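Local coordinates for protein pectinesterase (Aspergillus niger, PDB 5C1E) that hydrolyses the methyl esters of pectin, releasing methanol and leaving galacturonate units, and probably helps to macerate and soft-rot plant tissue, at residues 47-53 / 92-98; 157-163 / 178-184; 214-220 / 239-245. All coordinates share one frame; numbering follows the deposited sequence.

Interaction 1. Residues 47-53 / 92-98; sequences EQLTIDY and ATVNVVS
Strands 49-51 and 94-96 pair side by side and parallel, with L49, T50 and I51 opposite V94, N95 and V96, as strands of successive coils, neighbours in one long parallel sheet whose edge strand within the chain is 49-51. The backbone bonds zigzag as parallel pairing requires: T93 O accepts a hydrogen bond from L49 N at 2.8 Å, L49 O receives N95 N, I51 N reaches N95 O at 2.7 Å, and I51 O receives V97 N. A water extends the pattern, donating to both L49 O and A92 O.

On the inner face, I51 does most of the packing. With CG1 beside its own backbone N (chi1 -47°), that branch lies 4.0 Å from V94 CG1 and also near V96 CG2, while its CG2 branch faces S98 CB. L49 sits further along this face, its CD1 only loosely against V94 CG2. This is the stacked, coil-upon-coil packing of the right-handed parallel beta-helix of pectin methylesterases: V94 and V96 go on to L121 of the next strand, and L26 of helix 22-29 packs on L49 and I51.

The outer face is more polar. T50 and N95 run alongside one another in the same direction, OG1 of T50 coming 4.0 Å from N95 CB. Q48 stretches out, CG anti to its backbone N and the rest of the chain extended, and its NE2 donates a hydrogen bond to A92 O at 3.0 Å; the acceptor lies in the plane of the amide, but the nitrogen stands well above the carbonyl plane of A92. Where both strands have ended, S98 OG donates to Y53 O at 2.6 Å, in the carbonyl plane and on a lone pair, while the phenol of Y53 is held by S34 O.

Interaction 2. Residues 157-163 / 178-184; sequences EGAVDYI and SNGAGAI
Y162 and S178 meet through their hydroxyls, Y162 OH donating to S178 OG at 2.8 Å with the serine oxygen near the plane of the ring. I184 lies alongside the tyrosine and sets CG2 over one ring face, 4.2 Å from the centroid, a CH-pi contact displaced toward the rim; the backbone of G158 lies against the opposite face. The phenol is therefore clamped on both sides as well as tied at its end. It gets there because chi1 of 64° swings CG between the backbone N and the carbonyl carbon, folding the ring back toward G158.

Backbone bonds hold the two turns together. N179 N reaches G158 O from well above the carbonyl plane, whereas D161 N approaches A183 O at 2.9 Å nearly along the C=O axis, though this bond is clearly bent at the hydrogen; I163 N comes to I184 O with the same carbonyl approach but more straightly. A159 packs its CB tightly on G180 CA, where glycine leaves the approach clear. These are corners of successive coils in the parallel beta-helix: strand 155-158 ends at one corner, and after the turn the chain enters a different sheet at I163, with 178-184 repeating the path one coil later.

Further out, a water accepts from S178 OG at 2.6 Å and donates to A159 O and G180 O, so the serine hydroxyl serves as acceptor and donor at once. A second water donates to D161 OD1 and accepts from A183 N at 2.8 Å, joining the predicted active-site aspartate to the neighbouring coil. The same OD1 forms a salt bridge with R221, and OD2 bonds a glycerol, probably from the crystallisation liquor. N179 ND2, finally, is held by G137 O.

Interaction 3. Residues 214-220 / 239-245; sequences TEEVYLG and IINPKGW
L219 and W245 share the heart of this contact: the leucine lays its CB over the six-membered ring of the indole, 3.6 Å from the centroid and only 3° off the normal, a CH-pi contact of nearly vertical approach. CG lies beside the backbone N of L219 (chi1 -65°), sending CD1 on across the indole toward CE2 and CZ2 while CD2 turns to I240 CD1 at 3.8 Å. In the backbone, L219 N donates to G244 O at 2.7 Å, almost straight in line with the carbonyl. G220 continues along the ring, bringing its N to 3.3 Å from W245 CE3, a closeness the lack of a side chain allows.

Y218 is the third large contributor. N241 runs beside it, pointing the same way, and puts CB over one face of the phenol with ring and amide planes 28° apart. K243 bends round through its last two torsions to bring NZ near the plane of the ring, where it makes a weak 3.4 Å hydrogen bond to Y218 OH. The same NZ also donates to N241 OD1, from above its carbonyl plane, and OD1 accepts from K243 N as well; this latter bond closes an Asx turn, set within the type I turn of 241-244. The amide's other end, ND2, donates to E215 O at 3.0 Å, so both ends of the N241 side chain are occupied.

At the start of the turn, N241 N donates to V217 O at 2.8 Å, and V217 packs against I239. The loop 239-245 thus follows the edge strand 217-220 on one side, while strand 182-187 pairs with it on the other; I239 and I240 reach I205 of strand 204-207, and W245 stacks on Y256 of strand 255-259.

How the interactions relate
All three contacts reach the same parallel sheet of the beta-helix and follow one another along the chain. Interaction 1 lies at the edge strand 49-51, its centre 23 Å from that of interaction 2 and 32 Å from that of interaction 3, which is on the opposite side of the chain's centre. Interactions 2 and 3 touch, their centres 11 Å apart: probable hydrogen bonds join I184 N to Y218 O (2.8 Å) and G182 O to Y218 N (2.9 Å), and S178 packs on V217. Interaction 2 holds the predicted catalytic D161; the CA of G220 in interaction 3 is about 7 Å from its nearest side-chain atom, whereas interaction 1 lies away from that site.

Interaction 1. Residues 47-53 / 92-98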
loop_
_atom_site.group_PDB
_atom_site.type_symbol
_atom_site.label_atom_id
_atom_site.label_comp_id
_atom_site.label_asym_id
_atom_site.label_seq_id
_atom_site.Cartn_x
_atom_site.Cartn_y
_atom_site.Cartn_z
ATOM N N GLU A 47 -14.994 1.994 -11.372
ATOM C CA GLU A 47 -14.105 1.683 -12.485
ATOM C C GLU A 47 -13.056 0.668 -12.064
ATOM O O GLU A 47 -12.714 0.577 -10.886
ATOM C CB GLU A 47 -13.403 2.965 -12.956
ATOM C CG GLU A 47 -14.348 4.032 -13.478
ATOM C CD GLU A 47 -13.616 5.229 -14.031
ATOM O OE1 GLU A 47 -12.727 5.049 -14.893
ATOM O OE2 GLU A 47 -13.915 6.348 -13.592
ATOM N N GLN A 48 -12.572 -0.112 -13.034
ATOM C CA GLN A 48 -11.421 -0.993 -12.856
ATOM C C GLN A 48 -10.344 -0.530 -13.838
ATOM O O GLN A 48 -10.584 -0.471 -15.044
ATOM C CB GLN A 48 -11.805 -2.450 -13.111
ATOM C CG GLN A 48 -10.713 -3.424 -12.725
ATOM C CD GLN A 48 -11.125 -4.874 -12.853
ATOM O OE1 GLN A 48 -12.021 -5.225 -13.630
ATOM N NE2 GLN A 48 -10.471 -5.733 -12.081
ATOM N N LEU A 49 -9.176 -0.163 -13.326
ATOM C CA LEU A 49 -8.187 0.560 -14.126
ATOM C C LEU A 49 -6.852 -0.161 -14.212
ATOM O O LEU A 49 -6.407 -0.785 -13.249
ATOM C CB LEU A 49 -7.955 1.938 -13.508
ATOM C CG LEU A 49 -9.204 2.792 -13.348
ATOM C CD1 LEU A 49 -8.874 4.043 -12.559
ATOM C CD2 LEU A 49 -9.778 3.125 -14.717
ATOM N N THR A 50 -6.215 -0.081 -15.374
ATOM C CA THR A 50 -4.822 -0.495 -15.517
ATOM C C THR A 50 -4.035 0.739 -15.897
ATOM O O THR A 50 -4.379 1.407 -16.885
ATOM C CB THR A 50 -4.649 -1.603 -16.570
ATOM O OG1 THR A 50 -5.378 -2.760 -16.138
ATOM C CG2 THR A 50 -3.173 -1.969 -16.741
ATOM N N ILE A 51 -3.017 1.059 -15.110
ATOM C CA ILE A 51 -2.175 2.238 -15.356
ATOM C C ILE A 51 -0.883 1.774 -16.035
ATOM O O ILE A 51 0.021 1.244 -15.372
ATOM C CB ILE A 51 -1.778 2.980 -14.069
ATOM C CG1 ILE A 51 -2.969 3.216 -13.129
ATOM C CG2 ILE A 51 -1.101 4.312 -14.398
ATOM C CD1 ILE A 51 -4.098 4.035 -13.674
ATOM N N ASP A 52 -0.799 1.956 -17.354
ATOM C CA ASP A 52 0.362 1.486 -18.114
ATOM C C ASP A 52 0.995 2.569 -18.981
ATOM O O ASP A 52 1.714 2.261 -19.912
ATOM C CB ASP A 52 -0.017 0.268 -18.971
ATOM C CG ASP A 52 -1.130 0.578 -19.959
ATOM O OD1 ASP A 52 -1.467 1.776 -20.124
ATOM O OD2 ASP A 52 -1.666 -0.377 -20.557
ATOM N N TYR A 53 0.747 3.829 -18.656
ATOM C CA TYR A 53 1.290 4.949 -19.413
ATOM C C TYR A 53 2.823 4.852 -19.492
ATOM O O TYR A 53 3.494 4.509 -18.499
ATOM C CB TYR A 53 0.851 6.248 -18.732
ATOM C CG TYR A 53 1.272 7.509 -19.438
ATOM C CD1 TYR A 53 0.820 7.788 -20.732
ATOM C CD2 TYR A 53 2.109 8.423 -18.819
ATOM C CE1 TYR A 53 1.210 8.950 -21.380
ATOM C CE2 TYR A 53 2.509 9.586 -19.461
ATOM C CZ TYR A 53 2.053 9.839 -20.749
ATOM O OH TYR A 53 2.427 10.994 -21.418
ATOM N N ALA A 92 -7.785 -6.679 -9.231
ATOM C CA ALA A 92 -7.409 -5.383 -8.668
ATOM C C ALA A 92 -8.284 -4.279 -9.204
ATOM O O ALA A 92 -8.558 -4.227 -10.395
ATOM C CB ALA A 92 -5.951 -5.071 -8.960
ATOM N N THR A 93 -8.735 -3.392 -8.321
ATOM C CA THR A 93 -9.467 -2.205 -8.752
ATOM C C THR A 93 -8.552 -1.297 -9.564
ATOM O O THR A 93 -8.968 -0.731 -10.590
ATOM C CB THR A 93 -10.069 -1.474 -7.558
ATOM O OG1 THR A 93 -10.985 -2.361 -6.915
ATOM C CG2 THR A 93 -10.793 -0.234 -8.004
ATOM N N VAL A 94 -7.306 -1.189 -9.119
ATOM C CA VAL A 94 -6.269 -0.432 -9.852
ATOM C C VAL A 94 -4.990 -1.269 -9.976
ATOM O O VAL A 94 -4.477 -1.800 -8.975
ATOM C CB VAL A 94 -5.907 0.899 -9.170
ATOM C CG1 VAL A 94 -4.786 1.587 -9.933
ATOM C CG2 VAL A 94 -7.103 1.829 -9.093
ATOM N N ASN A 95 -4.490 -1.380 -11.207
ATOM C CA ASN A 95 -3.314 -2.175 -11.516
ATOM C C ASN A 95 -2.244 -1.246 -12.055
ATOM O O ASN A 95 -2.365 -0.756 -13.166
ATOM C CB ASN A 95 -3.674 -3.269 -12.546
ATOM C CG ASN A 95 -2.499 -4.154 -12.926
ATOM O OD1 ASN A 95 -1.409 -4.066 -12.357
ATOM N ND2 ASN A 95 -2.731 -5.047 -13.891
ATOM N N VAL A 96 -1.211 -0.981 -11.263
ATOM C CA VAL A 96 -0.169 -0.040 -11.674
ATOM C C VAL A 96 1.032 -0.782 -12.239
ATOM O O VAL A 96 1.794 -1.427 -11.499
ATOM C CB VAL A 96 0.288 0.848 -10.516
ATOM C CG1 VAL A 96 1.294 1.871 -11.007
ATOM C CG2 VAL A 96 -0.896 1.562 -9.885
ATOM N N VAL A 97 1.215 -0.670 -13.544
ATOM C CA VAL A 97 2.383 -1.252 -14.213
ATOM C C VAL A 97 3.239 -0.182 -14.908
ATOM O O VAL A 97 4.011 -0.470 -15.832
ATOM C CB VAL A 97 1.983 -2.374 -15.183
ATOM C CG1 VAL A 97 1.355 -3.516 -14.415
ATOM C CG2 VAL A 97 1.056 -1.862 -16.279
ATOM N N SER A 98 3.160 1.049 -14.418
ATOM C CA SER A 98 3.859 2.163 -15.046
ATOM C C SER A 98 4.937 2.689 -14.096
ATOM O O SER A 98 4.625 3.248 -13.025
ATOM C CB SER A 98 2.835 3.254 -15.396
ATOM O OG SER A 98 3.440 4.425 -15.914
HETATM O O HOH W 1 -7.221 -3.401 -12.686
#

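Interaction 2. Residues 157-163 / 178-184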
loop_
_atom_site.group_PDB
_atom_site.type_symbol
_atom_site.label_atom_id
_atom_site.label_comp_id
_atom_site.label_asym_id
_atom_site.label_seq_id
_atom_site.Cartn_x
_atom_site.Cartn_y
_atom_site.Cartn_z
ATOM N N GLU A 157 -5.969 -0.770 4.873
ATOM C CA GLU A 157 -6.919 -1.537 5.680
ATOM C C GLU A 157 -7.204 -2.909 5.114
ATOM O O GLU A 157 -7.429 -3.075 3.903
ATOM C CB GLU A 157 -8.238 -0.778 5.827
ATOM C CG GLU A 157 -9.202 -1.439 6.799
ATOM C CD GLU A 157 -10.393 -0.581 7.196
ATOM O OE1 GLU A 157 -11.158 -1.029 8.070
ATOM O OE2 GLU A 157 -10.588 0.514 6.645
ATOM N N GLY A 158 -7.250 -3.884 6.022
ATOM C CA GLY A 158 -7.605 -5.247 5.703
ATOM C C GLY A 158 -7.422 -6.150 6.903
ATOM O O GLY A 158 -7.255 -5.686 8.041
ATOM N N ALA A 159 -7.457 -7.450 6.652
ATOM C CA ALA A 159 -7.373 -8.444 7.698
ATOM C C ALA A 159 -6.353 -9.541 7.418
ATOM O O ALA A 159 -5.601 -9.926 8.310
ATOM C CB ALA A 159 -8.736 -9.074 7.904
ATOM N N VAL A 160 -6.375 -10.066 6.193
ATOM C CA VAL A 160 -5.624 -11.236 5.827
ATOM C C VAL A 160 -4.641 -10.950 4.698
ATOM O O VAL A 160 -5.044 -10.667 3.561
ATOM C CB VAL A 160 -6.585 -12.368 5.421
ATOM C CG1 VAL A 160 -5.805 -13.602 4.974
ATOM C CG2 VAL A 160 -7.485 -12.692 6.597
ATOM N N ASP A 161 -3.350 -11.030 5.027
ATOM C CA ASP A 161 -2.257 -10.855 4.067
ATOM C C ASP A 161 -2.474 -9.585 3.284
ATOM O O ASP A 161 -2.371 -9.583 2.069
ATOM C CB ASP A 161 -2.164 -12.041 3.095
ATOM C CG ASP A 161 -1.938 -13.370 3.782
ATOM O OD1 ASP A 161 -1.502 -13.414 4.965
ATOM O OD2 ASP A 161 -2.168 -14.404 3.104
ATOM N N TYR A 162 -2.831 -8.508 3.973
ATOM C CA TYR A 162 -3.298 -7.319 3.265
ATOM C C TYR A 162 -2.221 -6.366 2.738
ATOM O O TYR A 162 -2.546 -5.447 1.999
ATOM C CB TYR A 162 -4.419 -6.608 4.025
ATOM C CG TYR A 162 -4.154 -6.003 5.389
ATOM C CD1 TYR A 162 -4.263 -6.762 6.548
ATOM C CD2 TYR A 162 -3.900 -4.652 5.521
ATOM C CE1 TYR A 162 -4.090 -6.207 7.791
ATOM C CE2 TYR A 162 -3.728 -4.074 6.765
ATOM C CZ TYR A 162 -3.834 -4.840 7.894
ATOM O OH TYR A 162 -3.675 -4.253 9.124
ATOM N N ILE A 163 -0.955 -6.629 3.079
ATOM C CA ILE A 163 0.207 -6.029 2.398
ATOM C C ILE A 163 1.064 -7.222 2.009
ATOM O O ILE A 163 1.572 -7.916 2.876
ATOM C CB ILE A 163 0.987 -5.068 3.306
ATOM C CG1 ILE A 163 0.073 -3.939 3.784
ATOM C CG2 ILE A 163 2.211 -4.508 2.576
ATOM C CD1 ILE A 163 0.664 -3.083 4.893
ATOM N N SER A 178 -6.339 -2.978 10.846
ATOM C CA SER A 178 -6.892 -4.327 10.691
ATOM C C SER A 178 -8.401 -4.348 10.945
ATOM O O SER A 178 -8.866 -3.873 11.999
ATOM C CB SER A 178 -6.208 -5.335 11.643
ATOM O OG SER A 178 -4.936 -5.748 11.178
ATOM N N ASN A 179 -9.163 -4.917 10.003
ATOM C CA ASN A 179 -10.626 -5.061 10.146
ATOM C C ASN A 179 -11.071 -6.514 10.355
ATOM O O ASN A 179 -12.258 -6.843 10.209
ATOM C CB ASN A 179 -11.388 -4.434 8.966
ATOM C CG ASN A 179 -10.972 -4.996 7.627
ATOM O OD1 ASN A 179 -10.171 -5.924 7.563
ATOM N ND2 ASN A 179 -11.510 -4.436 6.554
ATOM N N GLY A 180 -10.116 -7.368 10.704
ATOM C CA GLY A 180 -10.364 -8.787 10.951
ATOM C C GLY A 180 -9.081 -9.448 11.422
ATOM O O GLY A 180 -8.012 -8.847 11.354
ATOM N N ALA A 181 -9.189 -10.670 11.922
ATOM C CA ALA A 181 -8.034 -11.416 12.396
ATOM C C ALA A 181 -7.191 -11.939 11.218
ATOM O O ALA A 181 -7.730 -12.401 10.185
ATOM C CB ALA A 181 -8.500 -12.577 13.263
ATOM N N GLY A 182 -5.869 -11.891 11.375
ATOM C CA GLY A 182 -4.963 -12.336 10.324
ATOM C C GLY A 182 -3.582 -11.719 10.447
ATOM O O GLY A 182 -3.247 -11.095 11.466
ATOM N N ALA A 183 -2.759 -11.945 9.427
ATOM C CA ALA A 183 -1.408 -11.392 9.391
ATOM C C ALA A 183 -1.393 -10.183 8.482
ATOM O O ALA A 183 -1.982 -10.207 7.413
ATOM C CB ALA A 183 -0.420 -12.435 8.912
ATOM N N ILE A 184 -0.712 -9.117 8.906
ATOM C CA ILE A 184 -0.706 -7.890 8.138
ATOM C C ILE A 184 0.123 -8.063 6.864
ATOM O O ILE A 184 -0.352 -7.783 5.780
ATOM C CB ILE A 184 -0.149 -6.714 8.954
ATOM C CG1 ILE A 184 -1.058 -6.403 10.136
ATOM C CG2 ILE A 184 -0.021 -5.486 8.078
ATOM C CD1 ILE A 184 -0.446 -5.508 11.184
HETATM O O HOH W 2 -13.831 -2.583 6.753
HETATM O O HOH W 3 -5.359 -8.283 10.582
HETATM O O HOH W 4 -3.332 -13.630 7.258
#

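Interaction 3. Residues 214-220 / 239-245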
loop_
_atom_site.group_PDB
_atom_site.type_symbol
_atom_site.label_atom_id
_atom_site.label_comp_id
_atom_site.label_asym_id
_atom_site.label_seq_id
_atom_site.Cartn_x
_atom_site.Cartn_y
_atom_site.Cartn_z
ATOM N N THR A 214 -8.162 -7.906 20.001
ATOM C CA THR A 214 -7.052 -7.971 20.946
ATOM C C THR A 214 -6.289 -9.279 20.761
ATOM O O THR A 214 -6.870 -10.346 20.813
ATOM C CB THR A 214 -7.540 -7.821 22.397
ATOM O OG1 THR A 214 -8.191 -6.552 22.520
ATOM C CG2 THR A 214 -6.364 -7.889 23.390
ATOM N N GLU A 215 -4.986 -9.168 20.524
ATOM C CA GLU A 215 -4.088 -10.321 20.333
ATOM C C GLU A 215 -4.468 -11.265 19.184
ATOM O O GLU A 215 -4.028 -12.408 19.161
ATOM C CB GLU A 215 -3.926 -11.100 21.653
ATOM C CG GLU A 215 -3.299 -10.232 22.732
ATOM C CD GLU A 215 -2.864 -10.976 23.979
ATOM O OE1 GLU A 215 -3.092 -12.192 24.084
ATOM O OE2 GLU A 215 -2.265 -10.330 24.849
ATOM N N GLU A 216 -5.236 -10.779 18.201
ATOM C CA GLU A 216 -5.644 -11.620 17.072
ATOM C C GLU A 216 -4.952 -11.269 15.758
ATOM O O GLU A 216 -5.292 -11.826 14.708
ATOM C CB GLU A 216 -7.155 -11.534 16.873
ATOM C CG GLU A 216 -7.939 -11.958 18.094
ATOM C CD GLU A 216 -9.425 -12.100 17.840
ATOM O OE1 GLU A 216 -9.925 -11.660 16.789
ATOM O OE2 GLU A 216 -10.086 -12.676 18.723
ATOM N N VAL A 217 -4.017 -10.327 15.795
ATOM C CA VAL A 217 -3.372 -9.859 14.570
ATOM C C VAL A 217 -1.881 -10.171 14.657
ATOM O O VAL A 217 -1.257 -10.025 15.716
ATOM C CB VAL A 217 -3.653 -8.354 14.308
ATOM C CG1 VAL A 217 -2.916 -7.843 13.082
ATOM C CG2 VAL A 217 -5.145 -8.121 14.114
ATOM N N TYR A 218 -1.317 -10.602 13.541
ATOM C CA TYR A 218 0.115 -10.842 13.444
ATOM C C TYR A 218 0.770 -9.822 12.535
ATOM O O TYR A 218 0.166 -9.325 11.584
ATOM C CB TYR A 218 0.376 -12.256 12.914
ATOM C CG TYR A 218 -0.110 -13.343 13.858
ATOM C CD1 TYR A 218 0.694 -13.811 14.882
ATOM C CD2 TYR A 218 -1.375 -13.890 13.712
ATOM C CE1 TYR A 218 0.251 -14.808 15.751
ATOM C CE2 TYR A 218 -1.833 -14.882 14.568
ATOM C CZ TYR A 218 -1.015 -15.340 15.581
ATOM O OH TYR A 218 -1.480 -16.324 16.422
ATOM N N LEU A 219 2.010 -9.499 12.849
ATOM C CA LEU A 219 2.780 -8.549 12.077
ATOM C C LEU A 219 3.009 -9.094 10.661
ATOM O O LEU A 219 3.091 -8.340 9.677
ATOM C CB LEU A 219 4.113 -8.292 12.780
ATOM C CG LEU A 219 4.031 -7.614 14.154
ATOM C CD1 LEU A 219 5.388 -7.689 14.833
ATOM C CD2 LEU A 219 3.546 -6.170 14.042
ATOM N N GLY A 220 3.085 -10.413 10.560
ATOM C CA GLY A 220 3.243 -11.030 9.269
ATOM C C GLY A 220 3.351 -12.535 9.305
ATOM O O GLY A 220 3.444 -13.161 10.383
ATOM N N ILE A 239 -3.838 -5.159 19.407
ATOM C CA ILE A 239 -4.200 -6.200 18.434
ATOM C C ILE A 239 -3.089 -7.213 18.158
ATOM O O ILE A 239 -3.377 -8.339 17.758
ATOM C CB ILE A 239 -4.711 -5.629 17.087
ATOM C CG1 ILE A 239 -3.629 -4.818 16.344
ATOM C CG2 ILE A 239 -5.967 -4.796 17.328
ATOM C CD1 ILE A 239 -4.025 -4.440 14.932
ATOM N N ILE A 240 -1.834 -6.825 18.365
ATOM C CA ILE A 240 -0.711 -7.710 18.011
ATOM C C ILE A 240 -0.564 -8.874 18.989
ATOM O O ILE A 240 -0.344 -8.685 20.193
ATOM C CB ILE A 240 0.617 -6.933 17.868
ATOM C CG1 ILE A 240 0.481 -5.836 16.800
ATOM C CG2 ILE A 240 1.764 -7.885 17.534
ATOM C CD1 ILE A 240 0.033 -6.330 15.439
ATOM N N ASN A 241 -0.688 -10.083 18.460
ATOM C CA ASN A 241 -0.489 -11.285 19.241
ATOM C C ASN A 241 0.922 -11.292 19.845
ATOM O O ASN A 241 1.870 -10.879 19.203
ATOM C CB ASN A 241 -0.713 -12.502 18.347
ATOM C CG ASN A 241 -0.630 -13.799 19.109
ATOM O OD1 ASN A 241 0.457 -14.281 19.405
ATOM N ND2 ASN A 241 -1.785 -14.353 19.469
ATOM N N PRO A 242 1.070 -11.756 21.094
ATOM C CA PRO A 242 2.406 -11.779 21.706
ATOM C C PRO A 242 3.508 -12.479 20.898
ATOM O O PRO A 242 4.654 -12.063 20.966
ATOM C CB PRO A 242 2.170 -12.507 23.023
ATOM C CG PRO A 242 0.767 -12.171 23.386
ATOM C CD PRO A 242 0.010 -11.943 22.102
ATOM N N LYS A 243 3.166 -13.523 20.149
ATOM C CA LYS A 243 4.149 -14.191 19.277
ATOM C C LYS A 243 4.638 -13.298 18.118
ATOM O O LYS A 243 5.699 -13.554 17.536
ATOM C CB LYS A 243 3.601 -15.520 18.766
ATOM C CG LYS A 243 3.231 -16.493 19.880
ATOM C CD LYS A 243 2.826 -17.869 19.374
ATOM C CE LYS A 243 1.634 -17.854 18.415
ATOM N NZ LYS A 243 0.354 -17.415 19.037
ATOM N N GLY A 244 3.846 -12.284 17.769
ATOM C CA GLY A 244 4.214 -11.286 16.771
ATOM C C GLY A 244 4.025 -11.760 15.339
ATOM O O GLY A 244 3.366 -11.095 14.531
ATOM N N TRP A 245 4.631 -12.891 15.015
ATOM C CA TRP A 245 4.609 -13.418 13.665
ATOM C C TRP A 245 4.030 -14.830 13.647
ATOM O O TRP A 245 4.064 -15.534 14.665
ATOM C CB TRP A 245 6.015 -13.418 13.096
ATOM C CG TRP A 245 6.740 -12.109 13.247
ATOM C CD1 TRP A 245 7.457 -11.690 14.330
ATOM C CD2 TRP A 245 6.813 -11.046 12.286
ATOM N NE1 TRP A 245 7.972 -10.432 14.101
ATOM C CE2 TRP A 245 7.579 -10.012 12.861
ATOM C CE3 TRP A 245 6.301 -10.866 11.006
ATOM C CZ2 TRP A 245 7.880 -8.842 12.178
ATOM C CZ3 TRP A 245 6.571 -9.701 10.339
ATOM C CH2 TRP A 245 7.364 -8.703 10.915
#